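HD domain protein (Enterococcus faecalis, PDB 4LRL) probably hydrolyses deoxyribonucleoside triphosphates as a metal-dependent HD-domain triphosphohydrolase whose activity is regulated allosterically by bound nucleotides. Local coordinates at residues C[228-231]-C[232-236]; C[247-250]-C[251-255]; C[412-415]-C[416-420]. All coordinates share one frame; numbering follows the deposited sequence.

In the fold
Contacts 1, 2 and 3 follow one another along the chain within the HD-associated region, on the same side of the chain's centre. Contact 1 spans the short helix 228-234 and enters strand 235-238; strand 241-245 leads back to contact 2, the first turns of helix 249-267. Contact 3 is the later hairpin 411-413/419-421, whose first strand runs parallel to 241-245 in the same mixed sheet. Centres lie about 9 Å (1 and 2), 14 Å (2 and 3) and 16 Å (1 and 3) apart. R230 packs on A251, M249 on L412 and R236 on M413. Contacts 1 and 2 face neighbouring subunits, through Y47 of the second and Q265 of the third; no other chain touches contact 3.

Contact 1. Residues C[228-231]-C[232-236]; sequences LTRI and LRVIR
The carbonyl oxygen of I231 is gripped by two consecutive backbone N-H groups. I235 N reaches I231 O at 2.9 Å, with a C=O...N angle of 168°, whereas V234 N lies 3.2 Å from I231 O and well above the carbonyl plane. One turn earlier, L232 N bonds to L228 O at 2.9 Å; the two bonds from R233 N, to the carbonyls of T229 and R230, are weak. One doubly used acceptor and one weakly divided donor thus accompany the passage into strand 235-238.

L228 and L232 lean across one another, CG of L228 lying 4.0 Å from CD1 of L232. R230 is bent at chi2 (52°), which carries its guanidinium forward, toward the helix C-terminus, where CG1 of V234 lies over one face, nearest NH2 at 3.7 Å. R233 CG approaches NH1 of R230 obliquely at 3.6 Å. R230 also makes a cation-pi contact with Y47 of the second subunit, R233 a long, weak ion pair with E37 of that subunit; L232 packs on I101.

With R230 NH1 5.3 Å from R233 NE, the like charges would be expected to disfavour closer approach, while carbon of R233 and V234 packs against the R230 guanidinium.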
# COMPACT_ATOMS: atom_id res chain seq x y z
N LEU C 228 12.17 6.36 -0.81
CA LEU C 228 13.23 6.61 -1.78
C LEU C 228 13.14 7.99 -2.42
O LEU C 228 14.15 8.69 -2.53
CB LEU C 228 13.23 5.53 -2.88
CG LEU C 228 14.29 5.67 -3.98
CD1 LEU C 228 15.70 5.68 -3.41
CD2 LEU C 228 14.15 4.58 -5.03
N THR C 229 11.93 8.38 -2.82
CA THR C 229 11.69 9.67 -3.47
C THR C 229 12.09 10.87 -2.61
O THR C 229 12.59 11.86 -3.14
CB THR C 229 10.24 9.81 -3.98
OG1 THR C 229 10.02 8.88 -5.04
CG2 THR C 229 9.98 11.21 -4.52
N ARG C 230 11.88 10.80 -1.30
CA ARG C 230 12.29 11.92 -0.46
C ARG C 230 13.80 11.97 -0.29
O ARG C 230 14.37 13.06 -0.24
CB ARG C 230 11.57 11.98 0.89
CG ARG C 230 11.90 13.29 1.71
CD ARG C 230 11.68 14.60 0.92
NE ARG C 230 12.16 15.77 1.66
CZ ARG C 230 12.18 17.03 1.20
NH1 ARG C 230 11.74 17.32 -0.02
NH2 ARG C 230 12.65 18.00 1.97
N ILE C 231 14.45 10.82 -0.24
CA ILE C 231 15.91 10.80 -0.18
C ILE C 231 16.49 11.34 -1.48
O ILE C 231 17.45 12.10 -1.46
CB ILE C 231 16.47 9.40 0.18
CG1 ILE C 231 15.98 9.01 1.58
CG2 ILE C 231 18.03 9.42 0.12
CD1 ILE C 231 16.58 7.76 2.13
N LEU C 232 15.88 10.98 -2.60
CA LEU C 232 16.33 11.48 -3.89
C LEU C 232 16.16 12.99 -4.04
O LEU C 232 16.87 13.62 -4.81
CB LEU C 232 15.65 10.74 -5.04
CG LEU C 232 16.05 9.26 -5.18
CD1 LEU C 232 15.38 8.62 -6.38
CD2 LEU C 232 17.55 9.09 -5.26
N ARG C 233 15.23 13.57 -3.28
CA ARG C 233 14.98 15.01 -3.36
C ARG C 233 16.03 15.83 -2.60
O ARG C 233 16.18 17.02 -2.85
CB ARG C 233 13.58 15.33 -2.84
CG ARG C 233 13.04 16.69 -3.28
CD ARG C 233 12.40 16.63 -4.66
NE ARG C 233 12.22 17.95 -5.25
CZ ARG C 233 11.52 18.18 -6.36
NH1 ARG C 233 10.92 17.19 -7.00
NH2 ARG C 233 11.40 19.43 -6.83
N VAL C 234 16.75 15.20 -1.67
CA VAL C 234 17.69 15.91 -0.82
C VAL C 234 19.13 15.43 -0.96
O VAL C 234 20.05 16.08 -0.46
CB VAL C 234 17.28 15.87 0.68
CG1 VAL C 234 15.94 16.57 0.90
CG2 VAL C 234 17.25 14.44 1.21
N ILE C 235 19.32 14.29 -1.65
CA ILE C 235 20.66 13.75 -1.93
C ILE C 235 21.48 14.74 -2.77
O ILE C 235 20.96 15.41 -3.67
CB ILE C 235 20.61 12.36 -2.62
CG1 ILE C 235 21.99 11.69 -2.56
CG2 ILE C 235 20.08 12.46 -4.07
CD1 ILE C 235 22.00 10.20 -2.89
N ARG C 236 22.77 14.81 -2.48
CA ARG C 236 23.61 15.85 -3.05
C ARG C 236 25.08 15.39 -3.13
O ARG C 236 25.55 14.70 -2.23
CB ARG C 236 23.50 17.10 -2.18
CG ARG C 236 24.26 18.32 -2.65
CD ARG C 236 24.53 19.25 -1.49
NE ARG C 236 24.82 20.61 -1.95
CZ ARG C 236 23.95 21.61 -1.91
NH1 ARG C 236 22.71 21.43 -1.44
NH2 ARG C 236 24.31 22.81 -2.36

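Contact 2. Residues C[247-250]-C[251-255]; sequences NGMH and AVEDY
From M249 onward the backbone takes up alpha-helical angles, with G248 as N-cap, and three successive i to i+4 bonds, V252 N to G248 O, E253 N to M249 O and D254 N to H250 O, bring residues one turn apart into contact. This is the N-terminal start of helix 249-267. The bond from E253 N to M249 O is the shortest of the three at 2.7 Å, and its N-H...O angle is 165°.

H250 and E253 form the one side-chain hydrogen bond between the segments. Their side chains run side by side and point the same way, so that ND1 of H250 reaches OE1 of E253 at 3.2 Å. The bond is almost straight, 176° at the hydrogen. OE1 lies at the edge of the H250 ring and in its plane, whereas ND1 meets the E253 carboxylate from above its plane, consistent with the 66° between the two flat groups. E253 has CG beside its own backbone N, which directs the extended chain back toward the first turn and lays CG 3.5 Å from M249 O. Its other oxygen, OE2, is hydrogen-bonded to S426 OG, so the carboxylate ties this helical turn to a more distant part of the chain.

Q265 of the third subunit packs on both H250 and E253, placing the pair at an interface between chains. On another side of the turn, the methyl of A251 touches R230 of helix 228-234, and V252 packs on I410.

M249 folds back at chi3, which carries its terminal methyl, CE, over one face of the H250 ring, toward the rim, 3.4 Å above the plane.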
# COMPACT_ATOMS: atom_id res chain seq x y z
N ASN C 247 17.31 19.70 5.39
CA ASN C 247 15.85 19.72 5.40
C ASN C 247 15.21 18.35 5.13
O ASN C 247 14.00 18.19 5.25
CB ASN C 247 15.28 20.80 4.46
CG ASN C 247 15.58 20.52 3.00
OD1 ASN C 247 14.78 19.92 2.29
ND2 ASN C 247 16.75 20.94 2.54
N GLY C 248 16.03 17.36 4.78
CA GLY C 248 15.56 16.00 4.57
C GLY C 248 16.00 15.00 5.63
O GLY C 248 15.94 13.80 5.40
N MET C 249 16.42 15.50 6.79
CA MET C 249 16.92 14.64 7.87
C MET C 249 15.94 13.52 8.27
O MET C 249 16.35 12.37 8.46
CB MET C 249 17.27 15.48 9.12
CG MET C 249 17.58 14.59 10.33
SD MET C 249 17.50 15.36 11.95
CE MET C 249 15.89 16.16 11.99
N HIS C 250 14.65 13.85 8.41
CA HIS C 250 13.66 12.86 8.84
C HIS C 250 13.55 11.69 7.87
O HIS C 250 13.38 10.55 8.30
CB HIS C 250 12.29 13.50 9.07
CG HIS C 250 12.26 14.52 10.17
ND1 HIS C 250 12.66 14.24 11.46
CD2 HIS C 250 11.87 15.81 10.17
CE1 HIS C 250 12.52 15.32 12.21
NE2 HIS C 250 12.04 16.29 11.45
N ALA C 251 13.67 11.98 6.58
CA ALA C 251 13.71 10.94 5.55
C ALA C 251 14.97 10.08 5.68
O ALA C 251 14.92 8.88 5.45
CB ALA C 251 13.64 11.56 4.18
N VAL C 252 16.10 10.68 6.05
CA VAL C 252 17.31 9.93 6.32
C VAL C 252 17.10 9.07 7.58
O VAL C 252 17.47 7.90 7.60
CB VAL C 252 18.56 10.85 6.44
CG1 VAL C 252 19.79 10.05 6.88
CG2 VAL C 252 18.82 11.55 5.11
N GLU C 253 16.46 9.65 8.59
CA GLU C 253 16.05 8.91 9.79
C GLU C 253 15.24 7.67 9.48
O GLU C 253 15.53 6.60 10.02
CB GLU C 253 15.22 9.79 10.70
CG GLU C 253 15.99 10.76 11.55
CD GLU C 253 15.09 11.49 12.53
OE1 GLU C 253 13.85 11.45 12.36
OE2 GLU C 253 15.63 12.09 13.48
N ASP C 254 14.22 7.82 8.62
CA ASP C 254 13.37 6.71 8.19
C ASP C 254 14.16 5.63 7.48
O ASP C 254 13.80 4.45 7.54
CB ASP C 254 12.27 7.19 7.25
CG ASP C 254 11.37 8.23 7.87
OD1 ASP C 254 10.86 9.10 7.13
OD2 ASP C 254 11.16 8.19 9.11
N TYR C 255 15.23 6.02 6.79
CA TYR C 255 16.09 5.03 6.18
C TYR C 255 16.77 4.19 7.28
O TYR C 255 16.77 2.97 7.22
CB TYR C 255 17.09 5.67 5.23
CG TYR C 255 18.31 4.80 5.01
CD1 TYR C 255 18.24 3.69 4.18
CD2 TYR C 255 19.52 5.10 5.64
CE1 TYR C 255 19.35 2.89 3.98
CE2 TYR C 255 20.65 4.30 5.45
CZ TYR C 255 20.55 3.20 4.62
OH TYR C 255 21.65 2.39 4.42

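Contact 3. Residues C[412-415]-C[416-420]; sequences LMQK and DGSLV
M413 crosses L419 obliquely, its terminal methyl CE lying 3.9 Å from CD2 of L419. The bend at chi3 (-76°) follows an extended CA-CB-CG-SD run that passes alongside G417. Both side chains occupy the sheet face that also carries Y238, on which each of them packs. L412 and V420 project from the other face; they touch V425.

The backbone evidence is that of an antiparallel beta hairpin, strands 411-413 and 419-421, which M413 joins to strand 241-245 through backbone bonds with F244 and M246. L412 and V420 form a hydrogen-bonded pair, with L412 N to V420 O and V420 N to L412 O both 2.8 Å, while M413 and L419 are its non-hydrogen-bonded neighbours. Closer to the loop, Q414 N meets S418 O in an essentially straight bond (179° at the hydrogen). A type I turn from Q414 to G417, closed by G417 N on Q414 O, reverses the chain; with G417 at positive phi as a G1 bulge, this is a 3:5 hairpin.

D416 braces the loop through one oxygen: OD1 accepts from S418 N at 3.1 Å, an Asx turn, from above the carboxylate plane, and from S418 OG at 2.6 Å through its syn lone pair. Across the loop, Q414 is bent at chi2 (-98°), bringing the amide nitrogen against V420, with NE2 3.4 Å from CG2 of V420.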
# COMPACT_ATOMS: atom_id res chain seq x y z
N LEU C 412 25.00 15.21 6.69
CA LEU C 412 23.91 16.14 6.42
C LEU C 412 24.51 17.50 6.14
O LEU C 412 25.40 17.96 6.87
CB LEU C 412 22.95 16.22 7.60
CG LEU C 412 22.19 14.94 7.97
CD1 LEU C 412 21.91 14.89 9.45
CD2 LEU C 412 20.89 14.82 7.18
N MET C 413 24.05 18.14 5.06
CA MET C 413 24.56 19.46 4.71
C MET C 413 23.67 20.62 5.14
O MET C 413 22.49 20.69 4.79
CB MET C 413 24.89 19.56 3.23
CG MET C 413 25.72 20.80 2.93
SD MET C 413 26.16 20.98 1.20
CE MET C 413 27.45 19.75 1.08
N GLN C 414 24.27 21.54 5.90
CA GLN C 414 23.58 22.71 6.42
C GLN C 414 23.48 23.76 5.31
O GLN C 414 24.19 23.70 4.32
CB GLN C 414 24.35 23.29 7.60
CG GLN C 414 24.81 22.28 8.66
CD GLN C 414 23.88 22.21 9.86
OE1 GLN C 414 22.66 22.33 9.73
NE2 GLN C 414 24.46 22.01 11.04
N LYS C 415 22.58 24.73 5.51
CA LYS C 415 22.45 25.87 4.61
C LYS C 415 23.78 26.60 4.38
O LYS C 415 23.99 27.21 3.33
CB LYS C 415 21.40 26.85 5.14
CG LYS C 415 20.77 27.73 4.07
CD LYS C 415 20.81 29.22 4.44
CE LYS C 415 19.91 30.07 3.55
NZ LYS C 415 20.38 30.13 2.13
N ASP C 416 24.68 26.53 5.36
CA ASP C 416 26.00 27.19 5.27
C ASP C 416 27.04 26.38 4.48
O ASP C 416 28.14 26.85 4.19
CB ASP C 416 26.52 27.58 6.67
CG ASP C 416 27.05 26.39 7.48
OD1 ASP C 416 26.55 25.26 7.33
OD2 ASP C 416 27.97 26.60 8.29
N GLY C 417 26.66 25.15 4.11
CA GLY C 417 27.51 24.27 3.32
C GLY C 417 28.39 23.35 4.15
O GLY C 417 29.16 22.56 3.60
N SER C 418 28.27 23.46 5.47
CA SER C 418 29.04 22.60 6.36
C SER C 418 28.30 21.30 6.61
O SER C 418 27.07 21.22 6.54
CB SER C 418 29.36 23.31 7.68
OG SER C 418 28.18 23.50 8.44
N LEU C 419 29.08 20.27 6.90
CA LEU C 419 28.56 18.94 7.07
C LEU C 419 28.44 18.56 8.52
O LEU C 419 29.32 18.83 9.33
CB LEU C 419 29.45 17.94 6.34
CG LEU C 419 29.43 18.16 4.84
CD1 LEU C 419 30.68 17.62 4.25
CD2 LEU C 419 28.17 17.53 4.21
N VAL C 420 27.33 17.92 8.84
CA VAL C 420 27.03 17.53 10.19
C VAL C 420 26.56 16.08 10.14
O VAL C 420 25.66 15.73 9.36
CB VAL C 420 26.01 18.52 10.82
CG1 VAL C 420 24.98 17.83 11.67
CG2 VAL C 420 26.76 19.60 11.61